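PDB 5JD3: LAE5, which is an alpha/beta hydrolase of the GDSL-like lipase/acylhydrolase family, and probably acts as an esterase that hydrolyses ester bonds with a serine nucleophile. Local coordinates for residues Tyr23-Ser28 with Pro104-Met109; Ser28-Ile33 with Leu76-Gln81; Ile111-Val116 with Thr157-Glu162; Asp35-Ala40 with Arg214-Leu219. All coordinates share one frame; numbering follows the deposited sequence.

Contact 1. Residues Tyr23-Ser28 with Pro104-Met109; sequences YFAAGS and PDYVAM
F24 sets the CD1 edge of its ring over the middle of the Y106 ring, an edge-to-face pair with centroids 4.9 Å apart and planes at 81°. CD1 of F24 comes within 3.6 Å of CD2 of Y106, and CE1 of F24 follows along toward CG and CD1. The Y23 ring joins the cluster obliquely, its CE2 3.8 Å from CE1 of Y106. Y23 also places CD2 over the centre of one F24 face, so each of the three rings touches the other two. At the phenol end of Y106, the backbone N-H of A25 donates to Y106 OH at 3.1 Å with an angle of 156°, which ties the phenol to the loop. S28 lies at another edge of the same ring, with CB 3.5 Å from Y106 CE2. OG of S28 turns back to A25 O at 2.6 Å, spanning a type II turn with G27 at positive phi. CA of S28 packs against D105 OD2, whose hydrogen bond is to the backbone N of K29. F24 and Y106 both pack on L30 of the neighbouring strand 29-34. This aromatic cluster packs the N-terminal loop against the start of strand 106-110, the middle strand of the parallel sheet of this alpha/beta fold.

Contact 2. Residues Ser28-Ile33 with Leu76-Gln81; sequences SKLVII and LRLVNQ
K29 leaves its strand with CG anti to the backbone N (chi1 169°) and bends at chi3 (76°), whereas R77 runs fully extended; the two chains lie side by side, and the lysine ends over one face of the guanidinium. They belong to paired parallel strands, 29-33 and 77-81, in the central sheet of the alpha/beta fold. CD of K29 rests 3.7 Å from R77 NE, and NZ stands 3.9 Å from R77 NH2. E49 sits close to both cations, salt-bridged to R77 NE and weakly paired with K29 NZ, whose hydrogen bond goes to L102 O. With an alanine here, the aliphatic cover over the R77 guanidinium and V79 CG2 is gone, and L102 O is likely to lose its lysine donor. Farther along the same face V31 CG2 meets V79 CB at 3.8 Å, while L30, I32 and L78 pack on the opposite face of the sheet, toward helix 59-70. Five backbone hydrogen bonds join the two segments, alternating in direction, from R77 N to S28 O on to Q81 N to I32 O. Among them, I32 N reaches V79 O at 2.8 Å, with 173° at the hydrogen.

Contact 3. Residues Ile111-Val116 with Thr157-Glu162; sequences IGINDV and TPYFIE
I113 and P158 carry the apolar packing, I113 reaching from the first turn of helix 113-121. CG1 of I113 lies 4.0 Å from CB of P158, and that same CB sits 3.7 Å from the backbone N of I113, so the proline ring abuts the beginning of the helix. On the far side, CG and CD of P158 lean on the carbonyl O of I111.

The aromatic part is a CH-pi contact. CD1 of I113 stands over one face of the Y159 ring, 4.0 Å from its centroid and 24° off the normal, and comes closest to CE2 at 3.7 Å. Y159 holds CG between its backbone N and carbonyl carbon (chi1 68°), which swings the ring back across the methyl although its first bond leaves the other way. The phenol OH is fixed elsewhere, on I215 O. Replacing the isoleucine by alanine removes CG1 and CD1, and the Y159 ring would probably lose its CH-pi partner, with a gap opening beside P158.

The steric part falls to G112, the N-cap residue. A side chain here would be driven into P158 CG and against the carbonyl O of I111. G112-N114-D115 fits the Gly-x-Asn-Asp block of the SGNH hydrolases, in which the asparagine usually helps form the oxyanion hole; N114 probably does the same.

The two segments exchange no polar bond, so the fit rests on apolar, CH-pi and steric contacts: buried packing sets the N-terminus of helix 113-121 beside the loop that carries Y159, close to the probable catalytic site.

Contact 4. Residues Asp35-Ala40 with Arg214-Leu219; sequences DSITDA and RIHPNL
The segments approach most closely at I37 and H216, with CA atoms 6.8 Å apart, where a single helical turn, 36-39, faces an irregular loop. S36 OG meets H216 NE2 at 3.0 Å, in the plane of the imidazole and at its edge; either partner could be the donor. A chi1 of 78° puts OG between the backbone N and the carbonyl carbon of S36, pointed at the ring. The second nitrogen, H216 ND1, is hydrogen-bonded to D213 OD2, so the imidazole is gripped at both nitrogens and its rotation is fixed. CG2 of I215 lies 3.9 Å above the ring plane, over its centre. I37 approaches obliquely, with CD1 3.8 Å from H216 CD2 and 3.4 Å from I215 O. D35 caps the helical turn: its OD1 takes the N-H of I37 at 3.2 Å, on the anti side and 29° out of the carboxylate plane. The G-D-S that runs from the end of strand 29-34 into the helical turn and the D-x-x-H of D213 to H216 match the GDSL family blocks, and the geometry is consistent with a Ser-His-Asp catalytic triad. The helical turn follows strand 29-34 directly, while I215 packs on helix 113-121, I37 on Y59 of helix 59-70, and both I37 and P217 on H222 of helix 219-232.

How the contacts relate
Contacts 1 and 2 share S28 and the sheet: strand 29-34 lies between 106-110 and 77-82; contact 2 pairs its backbone with 77-82, whereas contact 1 covers the N-terminal ends of the strands with aromatic rings. Contact 2 is buried, and contact 1 only partly so. Contacts 3 and 4 lie beyond the strands' C-terminal ends, where loops meet near the presumed active site, their centres about 11 Å apart. Contact 3 is buried and apolar, whereas contact 4 is partly open and centres on a polar pair. The E162-R214 salt bridge joins them. N80 ND2 bonded to T38 O links contact 2 to contact 4.

Contact 1. Residues Tyr23-Ser28 with Pro104-Met109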
loop_
_atom_site.group_PDB
_atom_site.type_symbol
_atom_site.label_atom_id
_atom_site.label_comp_id
_atom_site.label_asym_id
_atom_site.label_seq_id
_atom_site.Cartn_x
_atom_site.Cartn_y
_atom_site.Cartn_z
ATOM N N TYR A 23 -8.747 5.544 -14.402
ATOM C CA TYR A 23 -7.784 4.468 -14.584
ATOM C C TYR A 23 -8.485 3.117 -14.530
ATOM O O TYR A 23 -8.094 2.167 -15.211
ATOM C CB TYR A 23 -6.690 4.557 -13.515
ATOM C CG TYR A 23 -5.705 3.410 -13.508
ATOM C CD1 TYR A 23 -4.588 3.426 -14.331
ATOM C CD2 TYR A 23 -5.881 2.321 -12.663
ATOM C CE1 TYR A 23 -3.680 2.385 -14.325
ATOM C CE2 TYR A 23 -4.980 1.274 -12.650
ATOM C CZ TYR A 23 -3.881 1.313 -13.482
ATOM O OH TYR A 23 -2.980 0.274 -13.472
ATOM N N PHE A 24 -9.536 3.048 -13.720
ATOM C CA PHE A 24 -10.281 1.814 -13.520
ATOM C C PHE A 24 -11.470 1.702 -14.466
ATOM O O PHE A 24 -12.229 2.654 -14.640
ATOM C CB PHE A 24 -10.769 1.720 -12.072
ATOM C CG PHE A 24 -9.664 1.763 -11.059
ATOM C CD1 PHE A 24 -8.875 0.647 -10.831
ATOM C CD2 PHE A 24 -9.412 2.917 -10.335
ATOM C CE1 PHE A 24 -7.855 0.682 -9.899
ATOM C CE2 PHE A 24 -8.393 2.957 -9.401
ATOM C CZ PHE A 24 -7.614 1.838 -9.183
ATOM N N ALA A 25 -11.627 0.535 -15.080
ATOM C CA ALA A 25 -12.813 0.259 -15.877
ATOM C C ALA A 25 -14.012 0.108 -14.948
ATOM O O ALA A 25 -13.859 -0.285 -13.792
ATOM C CB ALA A 25 -12.620 -0.992 -16.719
ATOM N N ALA A 26 -15.199 0.430 -15.448
ATOM C CA ALA A 26 -16.408 0.359 -14.636
ATOM C C ALA A 26 -16.733 -1.080 -14.246
ATOM O O ALA A 26 -16.562 -2.002 -15.042
ATOM C CB ALA A 26 -17.580 0.985 -15.375
ATOM N N GLY A 27 -17.196 -1.262 -13.014
ATOM C CA GLY A 27 -17.587 -2.573 -12.530
ATOM C C GLY A 27 -16.417 -3.485 -12.217
ATOM O O GLY A 27 -16.586 -4.696 -12.080
ATOM N N SER A 28 -15.227 -2.904 -12.099
ATOM C CA SER A 28 -14.020 -3.679 -11.836
ATOM C C SER A 28 -13.836 -3.956 -10.348
ATOM O O SER A 28 -14.330 -3.208 -9.504
ATOM C CB SER A 28 -12.789 -2.952 -12.380
ATOM O OG SER A 28 -12.906 -2.721 -13.772
ATOM N N PRO A 104 -9.152 -10.838 -9.260
ATOM C CA PRO A 104 -9.322 -9.385 -9.324
ATOM C C PRO A 104 -9.059 -8.819 -10.714
ATOM O O PRO A 104 -8.356 -9.438 -11.514
ATOM C CB PRO A 104 -8.279 -8.879 -8.330
ATOM C CG PRO A 104 -7.176 -9.876 -8.444
ATOM C CD PRO A 104 -7.819 -11.208 -8.750
ATOM N N ASP A 105 -9.628 -7.651 -10.993
ATOM C CA ASP A 105 -9.358 -6.942 -12.236
ATOM C C ASP A 105 -8.136 -6.052 -12.054
ATOM O O ASP A 105 -7.367 -5.829 -12.987
ATOM C CB ASP A 105 -10.571 -6.112 -12.659
ATOM C CG ASP A 105 -11.795 -6.965 -12.923
ATOM O OD1 ASP A 105 -11.704 -7.900 -13.746
ATOM O OD2 ASP A 105 -12.846 -6.707 -12.299
ATOM N N TYR A 106 -7.970 -5.551 -10.835
ATOM C CA TYR A 106 -6.823 -4.727 -10.484
ATOM C C TYR A 106 -6.248 -5.164 -9.141
ATOM O O TYR A 106 -6.978 -5.628 -8.267
ATOM C CB TYR A 106 -7.211 -3.249 -10.427
ATOM C CG TYR A 106 -7.692 -2.671 -11.738
ATOM C CD1 TYR A 106 -6.806 -2.061 -12.615
ATOM C CD2 TYR A 106 -9.033 -2.723 -12.092
ATOM C CE1 TYR A 106 -7.240 -1.527 -13.813
ATOM C CE2 TYR A 106 -9.477 -2.192 -13.287
ATOM C CZ TYR A 106 -8.577 -1.595 -14.144
ATOM O OH TYR A 106 -9.017 -1.065 -15.334
ATOM N N VAL A 107 -4.938 -5.015 -8.986
ATOM C CA VAL A 107 -4.287 -5.300 -7.714
ATOM C C VAL A 107 -3.418 -4.129 -7.276
ATOM O O VAL A 107 -2.524 -3.700 -8.005
ATOM C CB VAL A 107 -3.416 -6.570 -7.783
ATOM C CG1 VAL A 107 -2.572 -6.703 -6.524
ATOM C CG2 VAL A 107 -4.284 -7.800 -7.977
ATOM N N ALA A 108 -3.694 -3.610 -6.086
ATOM C CA ALA A 108 -2.859 -2.577 -5.493
ATOM C C ALA A 108 -2.060 -3.174 -4.343
ATOM O O ALA A 108 -2.619 -3.827 -3.462
ATOM C CB ALA A 108 -3.702 -1.408 -5.015
ATOM N N MET A 109 -0.749 -2.963 -4.357
ATOM C CA MET A 109 0.107 -3.522 -3.321
ATOM C C MET A 109 0.959 -2.458 -2.646
ATOM O O MET A 109 1.597 -1.636 -3.306
ATOM C CB MET A 109 1.003 -4.619 -3.901
ATOM C CG MET A 109 2.066 -5.120 -2.938
ATOM S SD MET A 109 2.845 -6.647 -3.493
ATOM C CE MET A 109 3.156 -6.262 -5.212
#

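Contact 2. Residues Ser28-Ile33 with Leu76-Gln81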
loop_
_atom_site.group_PDB
_atom_site.type_symbol
_atom_site.label_atom_id
_atom_site.label_comp_id
_atom_site.label_asym_id
_atom_site.label_seq_id
_atom_site.Cartn_x
_atom_site.Cartn_y
_atom_site.Cartn_z
ATOM N N SER A 28 -15.227 -2.904 -12.099
ATOM C CA SER A 28 -14.020 -3.679 -11.836
ATOM C C SER A 28 -13.836 -3.956 -10.348
ATOM O O SER A 28 -14.330 -3.208 -9.504
ATOM C CB SER A 28 -12.789 -2.952 -12.380
ATOM O OG SER A 28 -12.906 -2.721 -13.772
ATOM N N LYS A 29 -13.124 -5.034 -10.032
ATOM C CA LYS A 29 -12.802 -5.347 -8.645
ATOM C C LYS A 29 -11.330 -5.086 -8.346
ATOM O O LYS A 29 -10.444 -5.669 -8.973
ATOM C CB LYS A 29 -13.147 -6.801 -8.312
ATOM C CG LYS A 29 -12.591 -7.251 -6.966
ATOM C CD LYS A 29 -13.419 -8.364 -6.343
ATOM C CE LYS A 29 -13.160 -9.700 -7.011
ATOM N NZ LYS A 29 -13.671 -10.831 -6.186
ATOM N N LEU A 30 -11.079 -4.207 -7.382
ATOM C CA LEU A 30 -9.721 -3.879 -6.973
ATOM C C LEU A 30 -9.370 -4.525 -5.636
ATOM O O LEU A 30 -10.052 -4.309 -4.634
ATOM C CB LEU A 30 -9.541 -2.362 -6.882
ATOM C CG LEU A 30 -8.268 -1.867 -6.193
ATOM C CD1 LEU A 30 -7.023 -2.296 -6.955
ATOM C CD2 LEU A 30 -8.303 -0.355 -6.026
ATOM N N VAL A 31 -8.304 -5.318 -5.629
ATOM C CA VAL A 31 -7.824 -5.941 -4.403
ATOM C C VAL A 31 -6.579 -5.223 -3.898
ATOM O O VAL A 31 -5.568 -5.149 -4.595
ATOM C CB VAL A 31 -7.510 -7.437 -4.608
ATOM C CG1 VAL A 31 -6.697 -7.978 -3.442
ATOM C CG2 VAL A 31 -8.796 -8.229 -4.784
ATOM N N ILE A 32 -6.664 -4.688 -2.684
ATOM C CA ILE A 32 -5.548 -3.971 -2.081
ATOM C C ILE A 32 -4.953 -4.779 -0.934
ATOM O O ILE A 32 -5.634 -5.080 0.047
ATOM C CB ILE A 32 -5.980 -2.584 -1.575
ATOM C CG1 ILE A 32 -6.672 -1.807 -2.697
ATOM C CG2 ILE A 32 -4.782 -1.814 -1.044
ATOM C CD1 ILE A 32 -7.227 -0.469 -2.265
ATOM N N ILE A 33 -3.676 -5.126 -1.064
ATOM C CA ILE A 33 -3.019 -6.009 -0.110
ATOM C C ILE A 33 -1.761 -5.359 0.469
ATOM O O ILE A 33 -1.049 -4.633 -0.227
ATOM C CB ILE A 33 -2.670 -7.366 -0.777
ATOM C CG1 ILE A 33 -2.084 -8.349 0.238
ATOM C CG2 ILE A 33 -1.728 -7.166 -1.959
ATOM C CD1 ILE A 33 -1.838 -9.730 -0.328
ATOM N N LEU A 76 -17.230 0.535 -8.441
ATOM C CA LEU A 76 -15.967 -0.140 -8.165
ATOM C C LEU A 76 -16.046 -0.991 -6.903
ATOM O O LEU A 76 -16.535 -0.544 -5.864
ATOM C CB LEU A 76 -14.832 0.878 -8.046
ATOM C CG LEU A 76 -14.524 1.636 -9.337
ATOM C CD1 LEU A 76 -13.446 2.687 -9.116
ATOM C CD2 LEU A 76 -14.126 0.672 -10.449
ATOM N N ARG A 77 -15.549 -2.218 -7.008
ATOM C CA ARG A 77 -15.618 -3.191 -5.926
ATOM C C ARG A 77 -14.252 -3.358 -5.260
ATOM O O ARG A 77 -13.372 -4.027 -5.796
ATOM C CB ARG A 77 -16.123 -4.527 -6.470
ATOM C CG ARG A 77 -16.351 -5.615 -5.438
ATOM C CD ARG A 77 -16.835 -6.882 -6.125
ATOM N NE ARG A 77 -16.892 -8.026 -5.222
ATOM C CZ ARG A 77 -17.241 -9.253 -5.595
ATOM N NH1 ARG A 77 -17.563 -9.497 -6.859
ATOM N NH2 ARG A 77 -17.265 -10.236 -4.706
ATOM N N LEU A 78 -14.079 -2.745 -4.092
ATOM C CA LEU A 78 -12.786 -2.754 -3.417
ATOM C C LEU A 78 -12.684 -3.842 -2.352
ATOM O O LEU A 78 -13.631 -4.091 -1.605
ATOM C CB LEU A 78 -12.500 -1.388 -2.788
ATOM C CG LEU A 78 -11.790 -0.362 -3.677
ATOM C CD1 LEU A 78 -12.693 0.122 -4.803
ATOM C CD2 LEU A 78 -11.284 0.810 -2.847
ATOM N N VAL A 79 -11.520 -4.485 -2.292
ATOM C CA VAL A 79 -11.265 -5.549 -1.327
ATOM C C VAL A 79 -10.019 -5.251 -0.497
ATOM O O VAL A 79 -8.954 -4.968 -1.046
ATOM C CB VAL A 79 -11.078 -6.913 -2.019
ATOM C CG1 VAL A 79 -11.068 -8.034 -0.988
ATOM C CG2 VAL A 79 -12.168 -7.145 -3.054
ATOM N N ASN A 80 -10.154 -5.317 0.824
ATOM C CA ASN A 80 -9.019 -5.105 1.714
ATOM C C ASN A 80 -8.395 -6.432 2.136
ATOM O O ASN A 80 -9.025 -7.236 2.820
ATOM C CB ASN A 80 -9.448 -4.306 2.950
ATOM C CG ASN A 80 -8.266 -3.827 3.783
ATOM O OD1 ASN A 80 -7.157 -4.355 3.684
ATOM N ND2 ASN A 80 -8.504 -2.820 4.614
ATOM N N GLN A 81 -7.150 -6.651 1.728
ATOM C CA GLN A 81 -6.430 -7.863 2.100
ATOM C C GLN A 81 -5.156 -7.534 2.871
ATOM O O GLN A 81 -4.141 -8.214 2.730
ATOM C CB GLN A 81 -6.098 -8.692 0.857
ATOM C CG GLN A 81 -7.287 -9.447 0.286
ATOM C CD GLN A 81 -7.807 -10.511 1.234
ATOM O OE1 GLN A 81 -7.071 -11.411 1.638
ATOM N NE2 GLN A 81 -9.079 -10.410 1.599
#

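Contact 3. Residues Ile111-Val116 with Thr157-Glu162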
loop_
_atom_site.group_PDB
_atom_site.type_symbol
_atom_site.label_atom_id
_atom_site.label_comp_id
_atom_site.label_asym_id
_atom_site.label_seq_id
_atom_site.Cartn_x
_atom_site.Cartn_y
_atom_site.Cartn_z
ATOM N N ILE A 111 3.824 -2.585 0.345
ATOM C CA ILE A 111 4.611 -3.409 1.248
ATOM C C ILE A 111 6.051 -2.904 1.308
ATOM O O ILE A 111 6.559 -2.331 0.343
ATOM C CB ILE A 111 4.576 -4.897 0.812
ATOM C CG1 ILE A 111 4.970 -5.817 1.969
ATOM C CG2 ILE A 111 5.438 -5.129 -0.427
ATOM C CD1 ILE A 111 3.942 -5.866 3.079
ATOM N N GLY A 112 6.701 -3.092 2.453
ATOM C CA GLY A 112 8.077 -2.662 2.613
ATOM C C GLY A 112 8.375 -2.011 3.950
ATOM O O GLY A 112 9.518 -2.027 4.407
ATOM N N ILE A 113 7.352 -1.438 4.577
ATOM C CA ILE A 113 7.526 -0.745 5.851
ATOM C C ILE A 113 8.075 -1.676 6.928
ATOM O O ILE A 113 9.101 -1.384 7.543
ATOM C CB ILE A 113 6.203 -0.123 6.341
ATOM C CG1 ILE A 113 5.819 1.067 5.460
ATOM C CG2 ILE A 113 6.326 0.325 7.790
ATOM C CD1 ILE A 113 4.579 1.798 5.927
ATOM N N ASN A 114 7.397 -2.798 7.148
ATOM C CA ASN A 114 7.845 -3.775 8.135
ATOM C C ASN A 114 9.151 -4.440 7.718
ATOM O O ASN A 114 9.958 -4.824 8.563
ATOM C CB ASN A 114 6.767 -4.833 8.366
ATOM C CG ASN A 114 5.537 -4.268 9.047
ATOM O OD1 ASN A 114 5.639 -3.436 9.949
ATOM N ND2 ASN A 114 4.365 -4.713 8.613
ATOM N N ASP A 115 9.349 -4.571 6.410
ATOM C CA ASP A 115 10.591 -5.111 5.869
ATOM C C ASP A 115 11.775 -4.253 6.300
ATOM O O ASP A 115 12.855 -4.764 6.600
ATOM C CB ASP A 115 10.522 -5.189 4.343
ATOM C CG ASP A 115 9.308 -5.955 3.853
ATOM O OD1 ASP A 115 9.488 -7.022 3.229
ATOM O OD2 ASP A 115 8.175 -5.492 4.097
ATOM N N VAL A 116 11.556 -2.943 6.335
ATOM C CA VAL A 116 12.584 -1.994 6.740
ATOM C C VAL A 116 12.602 -1.808 8.256
ATOM O O VAL A 116 13.668 -1.751 8.872
ATOM C CB VAL A 116 12.373 -0.620 6.063
ATOM C CG1 VAL A 116 13.347 0.411 6.612
ATOM C CG2 VAL A 116 12.512 -0.743 4.554
ATOM N N THR A 157 4.446 2.908 -2.795
ATOM C CA THR A 157 5.741 2.885 -2.125
ATOM C C THR A 157 5.595 2.839 -0.606
ATOM O O THR A 157 4.668 3.427 -0.045
ATOM C CB THR A 157 6.603 4.111 -2.520
ATOM O OG1 THR A 157 7.911 3.989 -1.949
ATOM C CG2 THR A 157 5.967 5.405 -2.039
ATOM N N PRO A 158 6.499 2.111 0.065
ATOM C CA PRO A 158 6.543 2.185 1.525
ATOM C C PRO A 158 6.995 3.573 1.949
ATOM O O PRO A 158 7.649 4.259 1.165
ATOM C CB PRO A 158 7.572 1.117 1.905
ATOM C CG PRO A 158 8.445 0.998 0.696
ATOM C CD PRO A 158 7.525 1.201 -0.474
ATOM N N TYR A 159 6.652 3.989 3.160
ATOM C CA TYR A 159 6.998 5.332 3.594
ATOM C C TYR A 159 7.507 5.366 5.025
ATOM O O TYR A 159 7.335 4.418 5.791
ATOM C CB TYR A 159 5.789 6.265 3.460
ATOM C CG TYR A 159 4.664 5.949 4.420
ATOM C CD1 TYR A 159 4.616 6.526 5.684
ATOM C CD2 TYR A 159 3.651 5.072 4.065
ATOM C CE1 TYR A 159 3.594 6.233 6.565
ATOM C CE2 TYR A 159 2.624 4.781 4.940
ATOM C CZ TYR A 159 2.600 5.359 6.186
ATOM O OH TYR A 159 1.575 5.064 7.054
ATOM N N PHE A 160 8.138 6.482 5.366
ATOM C CA PHE A 160 8.511 6.785 6.735
ATOM C C PHE A 160 8.202 8.257 6.961
ATOM O O PHE A 160 8.744 9.119 6.271
ATOM C CB PHE A 160 9.988 6.476 6.986
ATOM C CG PHE A 160 10.384 6.523 8.435
ATOM C CD1 PHE A 160 9.552 6.003 9.413
ATOM C CD2 PHE A 160 11.598 7.069 8.816
ATOM C CE1 PHE A 160 9.918 6.040 10.746
ATOM C CE2 PHE A 160 11.971 7.109 10.148
ATOM C CZ PHE A 160 11.128 6.593 11.113
ATOM N N ILE A 161 7.309 8.549 7.900
ATOM C CA ILE A 161 6.910 9.930 8.142
ATOM C C ILE A 161 8.029 10.660 8.880
ATOM O O ILE A 161 7.925 10.963 10.069
ATOM C CB ILE A 161 5.591 10.014 8.933
ATOM C CG1 ILE A 161 4.541 9.104 8.297
ATOM C CG2 ILE A 161 5.071 11.445 8.964
ATOM C CD1 ILE A 161 3.197 9.134 8.990
ATOM N N GLU A 162 9.109 10.926 8.152
ATOM C CA GLU A 162 10.284 11.586 8.702
ATOM C C GLU A 162 10.983 12.394 7.615
ATOM O O GLU A 162 11.511 11.826 6.660
ATOM C CB GLU A 162 11.246 10.561 9.306
ATOM C CG GLU A 162 12.541 11.158 9.827
ATOM C CD GLU A 162 12.307 12.217 10.887
ATOM O OE1 GLU A 162 11.582 11.932 11.863
ATOM O OE2 GLU A 162 12.844 13.335 10.743
#

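Contact 4. Residues Asp35-Ala40 with Arg214-Leu219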
loop_
_atom_site.group_PDB
_atom_site.type_symbol
_atom_site.label_atom_id
_atom_site.label_comp_id
_atom_site.label_asym_id
_atom_site.label_seq_id
_atom_site.Cartn_x
_atom_site.Cartn_y
_atom_site.Cartn_z
ATOM N N ASP A 35 0.353 -4.407 4.645
ATOM C CA ASP A 35 0.499 -4.564 6.089
ATOM C C ASP A 35 -0.628 -3.880 6.862
ATOM O O ASP A 35 -1.751 -3.773 6.370
ATOM C CB ASP A 35 1.859 -4.031 6.548
ATOM C CG ASP A 35 2.204 -2.692 5.924
ATOM O OD1 ASP A 35 1.299 -1.844 5.777
ATOM O OD2 ASP A 35 3.388 -2.488 5.578
ATOM N N SER A 36 -0.322 -3.420 8.073
ATOM C CA SER A 36 -1.332 -2.838 8.955
ATOM C C SER A 36 -1.879 -1.522 8.419
ATOM O O SER A 36 -3.001 -1.131 8.740
ATOM C CB SER A 36 -0.763 -2.620 10.358
ATOM O OG SER A 36 0.047 -1.459 10.405
ATOM N N ILE A 37 -1.079 -0.837 7.607
ATOM C CA ILE A 37 -1.510 0.414 6.997
ATOM C C ILE A 37 -2.654 0.137 6.023
ATOM O O ILE A 37 -3.541 0.970 5.835
ATOM C CB ILE A 37 -0.346 1.120 6.276
ATOM C CG1 ILE A 37 0.820 1.327 7.243
ATOM C CG2 ILE A 37 -0.794 2.457 5.704
ATOM C CD1 ILE A 37 0.457 2.143 8.467
ATOM N N THR A 38 -2.634 -1.047 5.420
ATOM C CA THR A 38 -3.734 -1.497 4.577
ATOM C C THR A 38 -4.831 -2.128 5.433
ATOM O O THR A 38 -6.016 -1.856 5.239
ATOM C CB THR A 38 -3.261 -2.510 3.519
ATOM O OG1 THR A 38 -2.222 -1.922 2.727
ATOM C CG2 THR A 38 -4.411 -2.916 2.612
ATOM N N ASP A 39 -4.414 -2.968 6.378
ATOM C CA ASP A 39 -5.320 -3.636 7.313
ATOM C C ASP A 39 -6.239 -2.637 8.008
ATOM O O ASP A 39 -7.460 -2.699 7.859
ATOM C CB ASP A 39 -4.512 -4.421 8.354
ATOM C CG ASP A 39 -5.362 -5.396 9.155
ATOM O OD1 ASP A 39 -6.584 -5.182 9.288
ATOM O OD2 ASP A 39 -4.792 -6.383 9.665
ATOM N N ALA A 40 -5.636 -1.731 8.773
ATOM C CA ALA A 40 -6.356 -0.660 9.461
ATOM C C ALA A 40 -7.451 -1.176 10.396
ATOM O O ALA A 40 -8.450 -0.496 10.627
ATOM C CB ALA A 40 -6.947 0.309 8.445
ATOM N N ARG A 214 5.527 7.712 13.541
ATOM C CA ARG A 214 5.900 8.061 12.171
ATOM C C ARG A 214 5.555 6.966 11.158
ATOM O O ARG A 214 6.126 6.924 10.069
ATOM C CB ARG A 214 7.395 8.385 12.094
ATOM C CG ARG A 214 7.811 9.577 12.942
ATOM C CD ARG A 214 9.308 9.837 12.857
ATOM N NE ARG A 214 10.087 8.825 13.565
ATOM C CZ ARG A 214 11.413 8.838 13.663
ATOM N NH1 ARG A 214 12.112 9.811 13.094
ATOM N NH2 ARG A 214 12.041 7.878 14.329
ATOM N N ILE A 215 4.624 6.088 11.518
ATOM C CA ILE A 215 4.200 5.012 10.626
ATOM C C ILE A 215 2.681 4.876 10.586
ATOM O O ILE A 215 2.082 4.906 9.511
ATOM C CB ILE A 215 4.810 3.657 11.033
ATOM C CG1 ILE A 215 6.309 3.635 10.731
ATOM C CG2 ILE A 215 4.121 2.521 10.293
ATOM C CD1 ILE A 215 6.638 3.826 9.264
ATOM N N HIS A 216 2.065 4.715 11.755
ATOM C CA HIS A 216 0.611 4.611 11.854
ATOM C C HIS A 216 -0.006 5.983 12.112
ATOM O O HIS A 216 0.017 6.473 13.242
ATOM C CB HIS A 216 0.208 3.639 12.967
ATOM C CG HIS A 216 0.847 2.290 12.855
ATOM N ND1 HIS A 216 1.982 1.944 13.555
ATOM C CD2 HIS A 216 0.506 1.199 12.130
ATOM C CE1 HIS A 216 2.315 0.699 13.264
ATOM N NE2 HIS A 216 1.435 0.224 12.401
ATOM N N PRO A 217 -0.571 6.603 11.067
ATOM C CA PRO A 217 -1.055 7.979 11.174
ATOM C C PRO A 217 -2.506 8.069 11.627
ATOM O O PRO A 217 -3.192 7.049 11.712
ATOM C CB PRO A 217 -0.910 8.493 9.745
ATOM C CG PRO A 217 -1.216 7.281 8.911
ATOM C CD PRO A 217 -0.759 6.069 9.706
ATOM N N ASN A 218 -2.966 9.282 11.915
ATOM C CA ASN A 218 -4.384 9.513 12.151
ATOM C C ASN A 218 -5.129 9.485 10.821
ATOM O O ASN A 218 -4.542 9.162 9.788
ATOM C CB ASN A 218 -4.613 10.840 12.883
ATOM C CG ASN A 218 -3.912 12.012 12.215
ATOM O OD1 ASN A 218 -3.489 11.930 11.062
ATOM N ND2 ASN A 218 -3.791 13.117 12.944
ATOM N N LEU A 219 -6.413 9.823 10.841
ATOM C CA LEU A 219 -7.219 9.774 9.624
ATOM C C LEU A 219 -6.672 10.712 8.550
ATOM O O LEU A 219 -6.735 10.408 7.359
ATOM C CB LEU A 219 -8.677 10.120 9.929
ATOM C CG LEU A 219 -9.663 9.760 8.817
ATOM C CD1 LEU A 219 -9.662 8.257 8.573
ATOM C CD2 LEU A 219 -11.062 10.252 9.150
#